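Local coordinates for type C neurotoxin (Clostridium botulinum, PDB 3PME), which probably recognises nerve-cell surfaces through gangliosides and membrane lipids, as the receptor-binding domain of a botulinum C/D mosaic neurotoxin, at residues 272-278 with 292-297; 340-346 with 357-362; 43-48 with 181-187; 30-34 with 49-53. One frame throughout, in Å; residues are numbered along the deposited sequence.

Contact 1 (272-278 with 292-297); sequences PITIKSA and DIMFHM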
loop_
_atom_site.group_PDB
_atom_site.type_symbol
_atom_site.label_atom_id
_atom_site.label_comp_id
_atom_site.label_asym_id
_atom_site.label_seq_id
_atom_site.Cartn_x
_atom_site.Cartn_y
_atom_site.Cartn_z
ATOM N N PRO A 272 -15.004 -7.789 -11.216
ATOM C CA PRO A 272 -14.622 -6.645 -10.395
ATOM C C PRO A 272 -15.824 -5.775 -10.089
ATOM O O PRO A 272 -16.787 -5.718 -10.873
ATOM C CB PRO A 272 -13.619 -5.893 -11.280
ATOM C CG PRO A 272 -14.012 -6.276 -12.682
ATOM C CD PRO A 272 -14.447 -7.713 -12.577
ATOM N N ILE A 273 -15.792 -5.139 -8.930
ATOM C CA ILE A 273 -16.792 -4.149 -8.565
ATOM C C ILE A 273 -16.271 -2.724 -8.778
ATOM O O ILE A 273 -15.074 -2.508 -8.995
ATOM C CB ILE A 273 -17.285 -4.359 -7.111
ATOM C CG1 ILE A 273 -16.124 -4.342 -6.098
ATOM C CG2 ILE A 273 -18.049 -5.679 -7.013
ATOM C CD1 ILE A 273 -15.585 -2.944 -5.806
ATOM N N THR A 274 -17.175 -1.751 -8.759
ATOM C CA THR A 274 -16.780 -0.358 -8.624
ATOM C C THR A 274 -17.500 0.218 -7.411
ATOM O O THR A 274 -18.522 -0.305 -6.979
ATOM C CB THR A 274 -17.091 0.475 -9.851
ATOM O OG1 THR A 274 -18.500 0.429 -10.094
ATOM C CG2 THR A 274 -16.350 -0.069 -11.066
ATOM N N ILE A 275 -16.927 1.264 -6.828
ATOM C CA ILE A 275 -17.505 1.873 -5.640
ATOM C C ILE A 275 -18.062 3.233 -6.015
ATOM O O ILE A 275 -17.401 4.018 -6.714
ATOM C CB ILE A 275 -16.457 2.010 -4.504
ATOM C CG1 ILE A 275 -15.798 0.657 -4.231
ATOM C CG2 ILE A 275 -17.112 2.557 -3.236
ATOM C CD1 ILE A 275 -14.610 0.738 -3.271
ATOM N N LYS A 276 -19.289 3.495 -5.583
ATOM C CA LYS A 276 -19.964 4.746 -5.892
ATOM C C LYS A 276 -20.213 5.543 -4.620
ATOM O O LYS A 276 -20.421 4.979 -3.551
ATOM C CB LYS A 276 -21.300 4.471 -6.594
ATOM C CG LYS A 276 -21.192 3.640 -7.864
ATOM C CD LYS A 276 -20.552 4.448 -8.957
ATOM C CE LYS A 276 -20.587 3.734 -10.289
ATOM N NZ LYS A 276 -19.954 4.586 -11.328
ATOM N N SER A 277 -20.171 6.866 -4.732
ATOM C CA SER A 277 -20.394 7.722 -3.574
ATOM C C SER A 277 -21.879 7.940 -3.323
ATOM O O SER A 277 -22.615 8.304 -4.239
ATOM C CB SER A 277 -19.718 9.074 -3.781
ATOM O OG SER A 277 -19.977 9.919 -2.674
ATOM N N ALA A 278 -22.312 7.719 -2.086
ATOM C CA ALA A 278 -23.703 7.977 -1.714
ATOM C C ALA A 278 -23.909 9.448 -1.380
ATOM O O ALA A 278 -25.029 9.876 -1.087
ATOM C CB ALA A 278 -24.107 7.110 -0.540
ATOM N N ASP A 292 -19.867 7.183 2.958
ATOM C CA ASP A 292 -21.019 6.346 2.619
ATOM C C ASP A 292 -20.922 5.988 1.140
ATOM O O ASP A 292 -20.808 6.867 0.282
ATOM C CB ASP A 292 -22.339 7.095 2.852
ATOM C CG ASP A 292 -22.858 6.966 4.282
ATOM O OD1 ASP A 292 -22.144 6.428 5.155
ATOM O OD2 ASP A 292 -24.003 7.395 4.535
ATOM N N ILE A 293 -21.003 4.696 0.846
ATOM C CA ILE A 293 -20.696 4.192 -0.483
ATOM C C ILE A 293 -21.708 3.137 -0.924
ATOM O O ILE A 293 -22.462 2.603 -0.106
ATOM C CB ILE A 293 -19.291 3.564 -0.516
ATOM C CG1 ILE A 293 -19.247 2.328 0.381
ATOM C CG2 ILE A 293 -18.272 4.573 -0.052
ATOM C CD1 ILE A 293 -17.930 1.546 0.293
ATOM N N MET A 294 -21.733 2.875 -2.227
ATOM C CA MET A 294 -22.485 1.760 -2.780
ATOM C C MET A 294 -21.527 0.952 -3.645
ATOM O O MET A 294 -20.537 1.481 -4.131
ATOM C CB MET A 294 -23.659 2.277 -3.612
ATOM C CG MET A 294 -24.652 3.044 -2.761
ATOM S SD MET A 294 -25.820 4.006 -3.722
ATOM C CE MET A 294 -24.746 5.245 -4.456
ATOM N N PHE A 295 -21.817 -0.333 -3.828
ATOM C CA PHE A 295 -20.996 -1.185 -4.684
ATOM C C PHE A 295 -21.774 -1.539 -5.933
ATOM O O PHE A 295 -22.915 -1.996 -5.829
ATOM C CB PHE A 295 -20.633 -2.489 -3.957
ATOM C CG PHE A 295 -19.828 -2.288 -2.707
ATOM C CD1 PHE A 295 -18.453 -2.127 -2.771
ATOM C CD2 PHE A 295 -20.447 -2.270 -1.467
ATOM C CE1 PHE A 295 -17.709 -1.935 -1.618
ATOM C CE2 PHE A 295 -19.707 -2.084 -0.299
ATOM C CZ PHE A 295 -18.331 -1.928 -0.376
ATOM N N HIS A 296 -21.184 -1.315 -7.103
ATOM C CA HIS A 296 -21.805 -1.756 -8.351
ATOM C C HIS A 296 -21.027 -2.916 -8.946
ATOM O O HIS A 296 -19.826 -3.061 -8.713
ATOM C CB HIS A 296 -21.896 -0.614 -9.365
ATOM C CG HIS A 296 -22.986 0.367 -9.062
ATOM N ND1 HIS A 296 -23.512 1.211 -10.018
ATOM C CD2 HIS A 296 -23.673 0.611 -7.922
ATOM C CE1 HIS A 296 -24.453 1.957 -9.469
ATOM N NE2 HIS A 296 -24.578 1.612 -8.202
ATOM N N MET A 297 -21.714 -3.761 -9.698
ATOM C CA MET A 297 -21.065 -4.835 -10.435
ATOM C C MET A 297 -21.714 -4.939 -11.807
ATOM O O MET A 297 -22.936 -5.030 -11.907
ATOM C CB MET A 297 -21.182 -6.179 -9.714
ATOM C CG MET A 297 -20.447 -7.311 -10.441
ATOM S SD MET A 297 -20.737 -8.965 -9.762
ATOM C CE MET A 297 -19.727 -8.912 -8.272
HETATM O O HOH W 1 -19.290 9.154 -0.227
#

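Contact 2 (340-346 with 357-362); sequences IGIFSIK and QIFSSF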
loop_
_atom_site.group_PDB
_atom_site.type_symbol
_atom_site.label_atom_id
_atom_site.label_comp_id
_atom_site.label_asym_id
_atom_site.label_seq_id
_atom_site.Cartn_x
_atom_site.Cartn_y
_atom_site.Cartn_z
ATOM N N ILE A 340 -30.830 0.296 1.654
ATOM C CA ILE A 340 -30.468 -1.109 1.838
ATOM C C ILE A 340 -29.134 -1.445 1.156
ATOM O O ILE A 340 -28.503 -2.456 1.475
ATOM C CB ILE A 340 -31.612 -2.052 1.337
ATOM C CG1 ILE A 340 -31.358 -3.503 1.746
ATOM C CG2 ILE A 340 -31.772 -1.961 -0.168
ATOM C CD1 ILE A 340 -31.601 -3.808 3.201
ATOM N N GLY A 341 -28.706 -0.585 0.236
ATOM C CA GLY A 341 -27.448 -0.767 -0.477
ATOM C C GLY A 341 -26.394 0.279 -0.157
ATOM O O GLY A 341 -25.421 0.435 -0.892
ATOM N N ILE A 342 -26.589 1.019 0.929
ATOM C CA ILE A 342 -25.593 2.001 1.337
ATOM C C ILE A 342 -24.795 1.456 2.507
ATOM O O ILE A 342 -25.360 0.926 3.468
ATOM C CB ILE A 342 -26.251 3.351 1.680
ATOM C CG1 ILE A 342 -26.844 3.957 0.401
ATOM C CG2 ILE A 342 -25.233 4.305 2.286
ATOM C CD1 ILE A 342 -27.715 5.180 0.615
ATOM N N PHE A 343 -23.477 1.572 2.391
ATOM C CA PHE A 343 -22.535 1.060 3.368
ATOM C C PHE A 343 -21.584 2.173 3.788
ATOM O O PHE A 343 -21.493 3.210 3.125
ATOM C CB PHE A 343 -21.744 -0.114 2.757
ATOM C CG PHE A 343 -22.608 -1.276 2.363
ATOM C CD1 PHE A 343 -22.906 -2.285 3.272
ATOM C CD2 PHE A 343 -23.165 -1.340 1.091
ATOM C CE1 PHE A 343 -23.722 -3.356 2.908
ATOM C CE2 PHE A 343 -23.974 -2.400 0.715
ATOM C CZ PHE A 343 -24.260 -3.411 1.622
ATOM N N SER A 344 -20.881 1.960 4.898
ATOM C CA SER A 344 -19.853 2.884 5.330
ATOM C C SER A 344 -18.537 2.129 5.311
ATOM O O SER A 344 -18.488 0.960 5.681
ATOM C CB SER A 344 -20.143 3.364 6.747
ATOM O OG SER A 344 -19.280 4.428 7.093
ATOM N N ILE A 345 -17.470 2.784 4.875
ATOM C CA ILE A 345 -16.170 2.116 4.839
ATOM C C ILE A 345 -15.168 2.816 5.753
ATOM O O ILE A 345 -15.051 4.046 5.756
ATOM C CB ILE A 345 -15.659 2.015 3.390
ATOM C CG1 ILE A 345 -14.363 1.205 3.327
ATOM C CG2 ILE A 345 -15.501 3.402 2.770
ATOM C CD1 ILE A 345 -13.940 0.851 1.899
ATOM N N LYS A 346 -14.461 2.025 6.548
ATOM C CA LYS A 346 -13.573 2.588 7.558
ATOM C C LYS A 346 -12.233 1.880 7.621
ATOM O O LYS A 346 -12.131 0.675 7.402
ATOM C CB LYS A 346 -14.240 2.550 8.933
ATOM C CG LYS A 346 -15.447 3.468 9.046
ATOM C CD LYS A 346 -15.953 3.565 10.479
ATOM C CE LYS A 346 -17.074 4.590 10.593
ATOM N NZ LYS A 346 -17.449 4.859 12.017
ATOM N N GLN A 357 -12.792 -2.100 6.980
ATOM C CA GLN A 357 -14.051 -2.727 7.395
ATOM C C GLN A 357 -15.239 -1.999 6.773
ATOM O O GLN A 357 -15.172 -0.803 6.490
ATOM C CB GLN A 357 -14.143 -2.767 8.923
ATOM C CG GLN A 357 -13.102 -3.707 9.522
ATOM C CD GLN A 357 -12.950 -3.582 11.028
ATOM O OE1 GLN A 357 -12.921 -2.481 11.582
ATOM N NE2 GLN A 357 -12.831 -4.727 11.697
ATOM N N ILE A 358 -16.318 -2.730 6.554
ATOM C CA ILE A 358 -17.468 -2.193 5.838
ATOM C C ILE A 358 -18.691 -2.439 6.700
ATOM O O ILE A 358 -18.888 -3.546 7.206
ATOM C CB ILE A 358 -17.637 -2.877 4.476
ATOM C CG1 ILE A 358 -16.400 -2.641 3.602
ATOM C CG2 ILE A 358 -18.884 -2.348 3.769
ATOM C CD1 ILE A 358 -16.298 -3.598 2.437
ATOM N N PHE A 359 -19.485 -1.388 6.886
ATOM C CA PHE A 359 -20.615 -1.421 7.805
ATOM C C PHE A 359 -21.870 -0.972 7.111
ATOM O O PHE A 359 -21.819 -0.286 6.094
ATOM C CB PHE A 359 -20.358 -0.482 8.988
ATOM C CG PHE A 359 -19.117 -0.816 9.756
ATOM C CD1 PHE A 359 -19.155 -1.740 10.789
ATOM C CD2 PHE A 359 -17.906 -0.231 9.428
ATOM C CE1 PHE A 359 -18.004 -2.060 11.504
ATOM C CE2 PHE A 359 -16.748 -0.557 10.128
ATOM C CZ PHE A 359 -16.801 -1.474 11.164
ATOM N N SER A 360 -23.003 -1.365 7.674
ATOM C CA SER A 360 -24.292 -0.836 7.245
ATOM C C SER A 360 -25.084 -0.433 8.477
ATOM O O SER A 360 -25.016 -1.100 9.514
ATOM C CB SER A 360 -25.067 -1.893 6.461
ATOM O OG SER A 360 -26.425 -1.514 6.322
ATOM N N SER A 361 -25.841 0.652 8.365
ATOM C CA SER A 361 -26.724 1.044 9.457
ATOM C C SER A 361 -28.177 1.047 9.007
ATOM O O SER A 361 -29.022 1.717 9.603
ATOM C CB SER A 361 -26.312 2.404 10.026
ATOM O OG SER A 361 -26.163 3.355 8.997
ATOM N N PHE A 362 -28.475 0.286 7.955
ATOM C CA PHE A 362 -29.861 0.144 7.518
ATOM C C PHE A 362 -30.602 -0.813 8.443
ATOM O O PHE A 362 -30.288 -2.009 8.501
ATOM C CB PHE A 362 -29.962 -0.321 6.065
ATOM C CG PHE A 362 -31.348 -0.178 5.487
ATOM C CD1 PHE A 362 -31.820 1.063 5.090
ATOM C CD2 PHE A 362 -32.175 -1.278 5.361
ATOM C CE1 PHE A 362 -33.101 1.204 4.567
ATOM C CE2 PHE A 362 -33.459 -1.150 4.831
ATOM C CZ PHE A 362 -33.920 0.095 4.437
HETATM O O HOH W 2 -26.898 -1.302 3.830
HETATM O O HOH W 3 -25.766 2.166 5.952
#

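Contact 3 (43-48 with 181-187); sequences FKLSSS and FGIDENI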
loop_
_atom_site.group_PDB
_atom_site.type_symbol
_atom_site.label_atom_id
_atom_site.label_comp_id
_atom_site.label_asym_id
_atom_site.label_seq_id
_atom_site.Cartn_x
_atom_site.Cartn_y
_atom_site.Cartn_z
ATOM N N PHE A 43 7.603 9.801 -7.175
ATOM C CA PHE A 43 8.242 9.781 -8.468
ATOM C C PHE A 43 8.480 8.341 -8.889
ATOM O O PHE A 43 8.597 7.445 -8.046
ATOM C CB PHE A 43 9.515 10.645 -8.523
ATOM C CG PHE A 43 10.534 10.337 -7.456
ATOM C CD1 PHE A 43 10.510 11.006 -6.238
ATOM C CD2 PHE A 43 11.539 9.414 -7.689
ATOM C CE1 PHE A 43 11.464 10.746 -5.263
ATOM C CE2 PHE A 43 12.504 9.150 -6.716
ATOM C CZ PHE A 43 12.462 9.819 -5.507
ATOM N N LYS A 44 8.505 8.117 -10.193
ATOM C CA LYS A 44 8.583 6.783 -10.746
ATOM C C LYS A 44 9.894 6.614 -11.494
ATOM O O LYS A 44 10.278 7.471 -12.296
ATOM C CB LYS A 44 7.405 6.574 -11.703
ATOM C CG LYS A 44 7.259 5.175 -12.258
ATOM C CD LYS A 44 6.086 5.111 -13.240
ATOM C CE LYS A 44 5.877 3.704 -13.766
ATOM N NZ LYS A 44 4.755 3.662 -14.747
ATOM N N LEU A 45 10.582 5.513 -11.220
ATOM C CA LEU A 45 11.759 5.139 -11.987
ATOM C C LEU A 45 11.392 3.922 -12.826
ATOM O O LEU A 45 11.157 2.837 -12.288
ATOM C CB LEU A 45 12.931 4.835 -11.057
ATOM C CG LEU A 45 13.241 5.927 -10.031
ATOM C CD1 LEU A 45 14.377 5.500 -9.110
ATOM C CD2 LEU A 45 13.581 7.239 -10.729
ATOM N N SER A 46 11.316 4.106 -14.141
ATOM C CA SER A 46 10.821 3.045 -15.020
ATOM C C SER A 46 11.696 2.809 -16.241
ATOM O O SER A 46 11.437 1.897 -17.027
ATOM C CB SER A 46 9.382 3.335 -15.457
ATOM O OG SER A 46 9.281 4.566 -16.158
ATOM N N SER A 47 12.731 3.627 -16.399
ATOM C CA SER A 47 13.639 3.502 -17.536
ATOM C C SER A 47 15.083 3.802 -17.156
ATOM O O SER A 47 15.352 4.569 -16.231
ATOM C CB SER A 47 13.200 4.423 -18.675
ATOM O OG SER A 47 14.210 4.511 -19.664
ATOM N N SER A 48 16.008 3.198 -17.892
ATOM C CA SER A 48 17.438 3.359 -17.655
ATOM C C SER A 48 17.896 4.822 -17.642
ATOM O O SER A 48 18.875 5.166 -16.980
ATOM C CB SER A 48 18.230 2.572 -18.706
ATOM O OG SER A 48 19.619 2.596 -18.429
ATOM N N PHE A 181 19.098 9.447 -7.937
ATOM C CA PHE A 181 18.006 8.481 -7.959
ATOM C C PHE A 181 17.873 7.938 -9.374
ATOM O O PHE A 181 17.784 8.714 -10.332
ATOM C CB PHE A 181 16.686 9.143 -7.574
ATOM C CG PHE A 181 16.636 9.620 -6.154
ATOM C CD1 PHE A 181 17.216 10.822 -5.798
ATOM C CD2 PHE A 181 15.985 8.873 -5.178
ATOM C CE1 PHE A 181 17.168 11.272 -4.477
ATOM C CE2 PHE A 181 15.925 9.321 -3.869
ATOM C CZ PHE A 181 16.516 10.519 -3.518
ATOM N N GLY A 182 17.855 6.616 -9.515
ATOM C CA GLY A 182 17.662 6.029 -10.829
ATOM C C GLY A 182 18.332 4.693 -11.042
ATOM O O GLY A 182 19.307 4.359 -10.364
ATOM N N ILE A 183 17.808 3.924 -11.994
ATOM C CA ILE A 183 18.354 2.613 -12.323
ATOM C C ILE A 183 19.175 2.672 -13.606
ATOM O O ILE A 183 18.672 3.081 -14.654
ATOM C CB ILE A 183 17.230 1.578 -12.491
ATOM C CG1 ILE A 183 16.375 1.525 -11.225
ATOM C CG2 ILE A 183 17.800 0.208 -12.834
ATOM C CD1 ILE A 183 15.129 0.671 -11.364
ATOM N N ASP A 184 20.437 2.265 -13.518
ATOM C CA ASP A 184 21.346 2.294 -14.664
ATOM C C ASP A 184 21.343 0.991 -15.456
ATOM O O ASP A 184 21.603 0.991 -16.662
ATOM C CB ASP A 184 22.771 2.623 -14.215
ATOM C CG ASP A 184 23.148 4.065 -14.487
ATOM O OD1 ASP A 184 22.507 4.698 -15.354
ATOM O OD2 ASP A 184 24.094 4.562 -13.841
ATOM N N GLU A 185 21.061 -0.118 -14.781
ATOM C CA GLU A 185 21.014 -1.407 -15.458
ATOM C C GLU A 185 19.887 -1.441 -16.474
ATOM O O GLU A 185 18.972 -0.614 -16.443
ATOM C CB GLU A 185 20.837 -2.550 -14.460
ATOM C CG GLU A 185 20.621 -2.092 -13.042
ATOM C CD GLU A 185 21.909 -1.688 -12.374
ATOM O OE1 GLU A 185 22.952 -2.292 -12.708
ATOM O OE2 GLU A 185 21.878 -0.775 -11.516
ATOM N N ASN A 186 19.965 -2.407 -17.379
ATOM C CA ASN A 186 18.891 -2.638 -18.325
ATOM C C ASN A 186 17.715 -3.257 -17.592
ATOM O O ASN A 186 17.881 -4.205 -16.820
ATOM C CB ASN A 186 19.358 -3.558 -19.453
ATOM C CG ASN A 186 18.363 -3.630 -20.597
ATOM O OD1 ASN A 186 17.252 -3.104 -20.505
ATOM N ND2 ASN A 186 18.759 -4.280 -21.686
ATOM N N ILE A 187 16.531 -2.702 -17.811
ATOM C CA ILE A 187 15.325 -3.235 -17.198
ATOM C C ILE A 187 14.218 -3.360 -18.235
ATOM O O ILE A 187 14.119 -2.538 -19.150
ATOM C CB ILE A 187 14.851 -2.356 -16.028
ATOM C CG1 ILE A 187 14.596 -0.924 -16.496
ATOM C CG2 ILE A 187 15.882 -2.365 -14.910
ATOM C CD1 ILE A 187 14.108 -0.004 -15.395
HETATM O O HOH W 4 15.536 5.090 -13.521
#

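Contact 4 (30-34 with 49-53); sequences EGDVQ and GDKII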
loop_
_atom_site.group_PDB
_atom_site.type_symbol
_atom_site.label_atom_id
_atom_site.label_comp_id
_atom_site.label_asym_id
_atom_site.label_seq_id
_atom_site.Cartn_x
_atom_site.Cartn_y
_atom_site.Cartn_z
ATOM N N GLU A 30 16.572 14.254 -15.002
ATOM C CA GLU A 30 17.029 13.808 -16.311
ATOM C C GLU A 30 16.110 12.713 -16.826
ATOM O O GLU A 30 15.472 12.005 -16.045
ATOM C CB GLU A 30 18.464 13.293 -16.237
ATOM C CG GLU A 30 19.480 14.339 -15.829
ATOM C CD GLU A 30 20.902 13.848 -15.992
ATOM O OE1 GLU A 30 21.838 14.638 -15.734
ATOM O OE2 GLU A 30 21.083 12.673 -16.379
ATOM N N GLY A 31 16.035 12.574 -18.145
ATOM C CA GLY A 31 15.144 11.595 -18.733
ATOM C C GLY A 31 13.698 11.991 -18.523
ATOM O O GLY A 31 13.371 13.175 -18.459
ATOM N N ASP A 32 12.834 10.993 -18.395
ATOM C CA ASP A 32 11.402 11.237 -18.354
ATOM C C ASP A 32 10.801 10.752 -17.044
ATOM O O ASP A 32 9.896 9.915 -17.030
ATOM C CB ASP A 32 10.726 10.545 -19.540
ATOM C CG ASP A 32 11.438 10.818 -20.855
ATOM O OD1 ASP A 32 11.852 11.980 -21.085
ATOM O OD2 ASP A 32 11.591 9.868 -21.656
ATOM N N VAL A 33 11.305 11.288 -15.939
ATOM C CA VAL A 33 10.792 10.909 -14.628
ATOM C C VAL A 33 9.360 11.414 -14.418
ATOM O O VAL A 33 9.099 12.624 -14.444
ATOM C CB VAL A 33 11.711 11.427 -13.503
ATOM C CG1 VAL A 33 11.152 11.045 -12.133
ATOM C CG2 VAL A 33 13.111 10.883 -13.687
ATOM N N GLN A 34 8.430 10.484 -14.220
ATOM C CA GLN A 34 7.044 10.851 -13.938
ATOM C C GLN A 34 6.893 11.141 -12.464
ATOM O O GLN A 34 7.348 10.364 -11.624
ATOM C CB GLN A 34 6.090 9.726 -14.326
ATOM C CG GLN A 34 6.172 9.318 -15.782
ATOM C CD GLN A 34 5.180 8.229 -16.117
ATOM O OE1 GLN A 34 4.096 8.167 -15.539
ATOM N NE2 GLN A 34 5.543 7.362 -17.053
ATOM N N GLY A 49 17.195 5.683 -18.372
ATOM C CA GLY A 49 17.595 7.078 -18.476
ATOM C C GLY A 49 16.948 8.018 -17.472
ATOM O O GLY A 49 17.349 9.177 -17.353
ATOM N N ASP A 50 15.942 7.531 -16.755
ATOM C CA ASP A 50 15.227 8.357 -15.790
ATOM C C ASP A 50 16.102 8.574 -14.558
ATOM O O ASP A 50 16.423 7.620 -13.861
ATOM C CB ASP A 50 13.927 7.670 -15.356
ATOM C CG ASP A 50 13.028 7.309 -16.522
ATOM O OD1 ASP A 50 13.270 7.803 -17.649
ATOM O OD2 ASP A 50 12.068 6.534 -16.301
ATOM N N LYS A 51 16.483 9.819 -14.282
ATOM C CA LYS A 51 17.277 10.112 -13.086
ATOM C C LYS A 51 16.866 11.408 -12.412
ATOM O O LYS A 51 16.513 12.381 -13.072
ATOM C CB LYS A 51 18.763 10.217 -13.424
ATOM C CG LYS A 51 19.386 8.968 -13.998
ATOM C CD LYS A 51 20.891 9.140 -14.096
ATOM C CE LYS A 51 21.537 7.937 -14.753
ATOM N NZ LYS A 51 21.149 6.684 -14.053
ATOM N N ILE A 52 16.925 11.424 -11.087
ATOM C CA ILE A 52 16.820 12.670 -10.354
ATOM C C ILE A 52 18.176 12.913 -9.714
ATOM O O ILE A 52 18.676 12.064 -8.986
ATOM C CB ILE A 52 15.751 12.606 -9.265
ATOM C CG1 ILE A 52 14.384 12.277 -9.874
ATOM C CG2 ILE A 52 15.708 13.925 -8.497
ATOM C CD1 ILE A 52 13.272 12.158 -8.845
ATOM N N ILE A 53 18.789 14.052 -10.011
ATOM C CA ILE A 53 20.089 14.374 -9.438
ATOM C C ILE A 53 19.896 15.456 -8.392
ATOM O O ILE A 53 19.397 16.541 -8.698
ATOM C CB ILE A 53 21.063 14.906 -10.505
ATOM C CG1 ILE A 53 21.087 13.994 -11.738
ATOM C CG2 ILE A 53 22.453 15.126 -9.906
ATOM C CD1 ILE A 53 21.237 12.543 -11.431
#

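Contact 1 (272-278 with 292-297)
Strands 273-277 and 292-297 run antiparallel, and most of what joins them is backbone. Thr-274 and His-296 form a hydrogen-bonded pair: Thr-274 N gives to His-296 O at 3.0 Å, and His-296 N gives to Thr-274 O at 2.8 Å. Lys-276 and Met-294 repeat the pattern, with Lys-276 N to Met-294 O and Met-294 N to Lys-276 O both 2.8 Å. The ladder ends where Ala-278 N reaches Asp-292 O at 2.9 Å. That carbonyl also accepts from water 1 at 2.8 Å (Asp-292 O to the water), and the same water lies 2.7 Å from Ser-277 OG. Ser-277 OG has further partners in Ala-279 N and Lys-281 N. Lys-276 lays its CG over the His-296 ring, 3.8 Å from the centroid, a CH-pi contact. Its NZ is paired with Asp-234 in a salt bridge, and His-296 ND1 bonds to Glu-303. The opposite face is mostly apolar, with Ser-277 at its end: Ile-275 CG2 meets Ile-293 CB at 3.6 Å, and Ile-273 CD1 touches the edge of the Phe-295 ring at CD1, 4.3 Å away. This is part of the beta-trefoil half of the receptor-binding domain. Strand 292-299 is also paired with strands 302-308 and 343-347, and Met-239 of strand 238-241 covers Ile-273 and Phe-295.

Contact 2 (340-346 with 357-362)
Two waters take over where the hydrogen-bonded ladder between these segments stops. Water 2 lies 2.7 Å from Ile-342 O and 2.5 Å from Ser-360 OG. Water 3 links Ile-342 O to Ser-361 N, 2.8 Å from each. Ser-360 OG also accepts from Phe-362 N at 3.2 Å, an ST turn that bends the chain away from the strand. Beyond it, the Phe-362 ring covers Ile-340, with Ile-340 CD1 to Phe-362 CD2 at 3.4 Å and a CH-pi contact from Ile-340 CB. The regular part is a beta hairpin of the trefoil domain. Ser-344 pairs with Phe-359 (Ser-344 N to Phe-359 O 2.7 Å), and Lys-346 pairs with Gln-357 (Lys-346 N to Gln-357 O 2.9 Å). Between these pairs, Ile-345 and Ile-358 point to the buried face, where Phe-405 covers both. Direct backbone bonds thus hold the paired strands, while water and the Phe-362 ring packed over Ile-340 join the diverging ends.

Contact 3 (43-48 with 181-187)
Phe-43, in the p rotamer, directs the edge of its ring at the face of Phe-181, whose chi1 is m. The stack is an offset edge-to-face pair, with planes at 86° and Phe-43 CZ 3.7 Å from Phe-181 CD2. Leu-45 (m, t) extends its CD1 to within 3.7 Å of Gly-182 N. Gly-182 has phi/psi of 150/157, a backbone shape in which a CB would be jammed against the preceding carbonyl. These residues pack inside the lectin-like, concanavalin-type jelly roll: strand 42-45 is in one sheet, and the loop follows strand 178-181 of another. Phe-181 also meets Phe-198 edge-to-face. Further along, Ser-48 takes chi1 t, and its OG donates to Asp-184 O at 3.1 Å. The Asp-184 side chain, with chi1 between wells, forms a salt bridge with Lys-51. Water 4 lies 2.8 Å from Ser-47 O and accepts from Ile-183 N at 3.0 Å. Ile-187 (p, t) brings its CD1 to 3.7 Å from Ser-46 O.

Contact 4 (30-34 with 49-53)
Val-33 lies over the start of strand 51-55. Its CG2 is 3.7 Å from Asp-50 CB and 3.6 Å from Lys-51 N, and its CG1 is 4.1 Å from Ile-52 CD1. Phe-43 of strand 42-45 touches both Val-33 and Ile-52, so the valine sits between two strands. The backbone link is one antiparallel hydrogen-bonded pair at the end of strand 26-30. Glu-30 N gives to Lys-51 O at 2.7 Å, and Lys-51 N gives to Glu-30 O at 3.0 Å. The chain then turns away at Gly-31, which has positive phi and whose CA comes within 3.6 Å of Gly-49 O. A CB there would clash with Gly-49 O and Asp-50 CA. After this turn, Asp-32 N makes a weak hydrogen bond of 3.3 Å to Asp-50 OD1, while Asp-50 OD2 receives a weak one from Ser-46 N. The side chains of Glu-30 and Lys-51 share a face, with CB atoms 4.2 Å apart, but Lys-51 NZ leads off to a salt bridge with Asp-184. This is the edge of a three-stranded sheet in the jelly-roll domain. Two firm backbone bonds fix the strand end, and one weak carboxylate bond and valine packing hold the departing loop.

In the fold
The contacts form two touching pairs in separate domains. Contacts 1 and 2 belong to the beta-trefoil half and share one sheet. Ile-293 N probably bonds to Phe-343 O, and the rings of Phe-295 and Phe-343 pack together. Contacts 3 and 4 lie in the jelly-roll half, with centres 8 Å apart. The Asp-184 to Lys-51 salt bridge joins them, as does Phe-43 against Ile-52. All four are partly buried, but contact 4 is the most exposed, with three of nine touching residues exposed. Contacts 1 and 2 rest on backbone ladders, with a largely apolar face and a more polar one. Contact 3 relies on aromatic packing and one serine bond. Contact 4 has one hydrogen-bonded residue pair, a weak Asp-32 to Asp-50 bond and Val-33 packing.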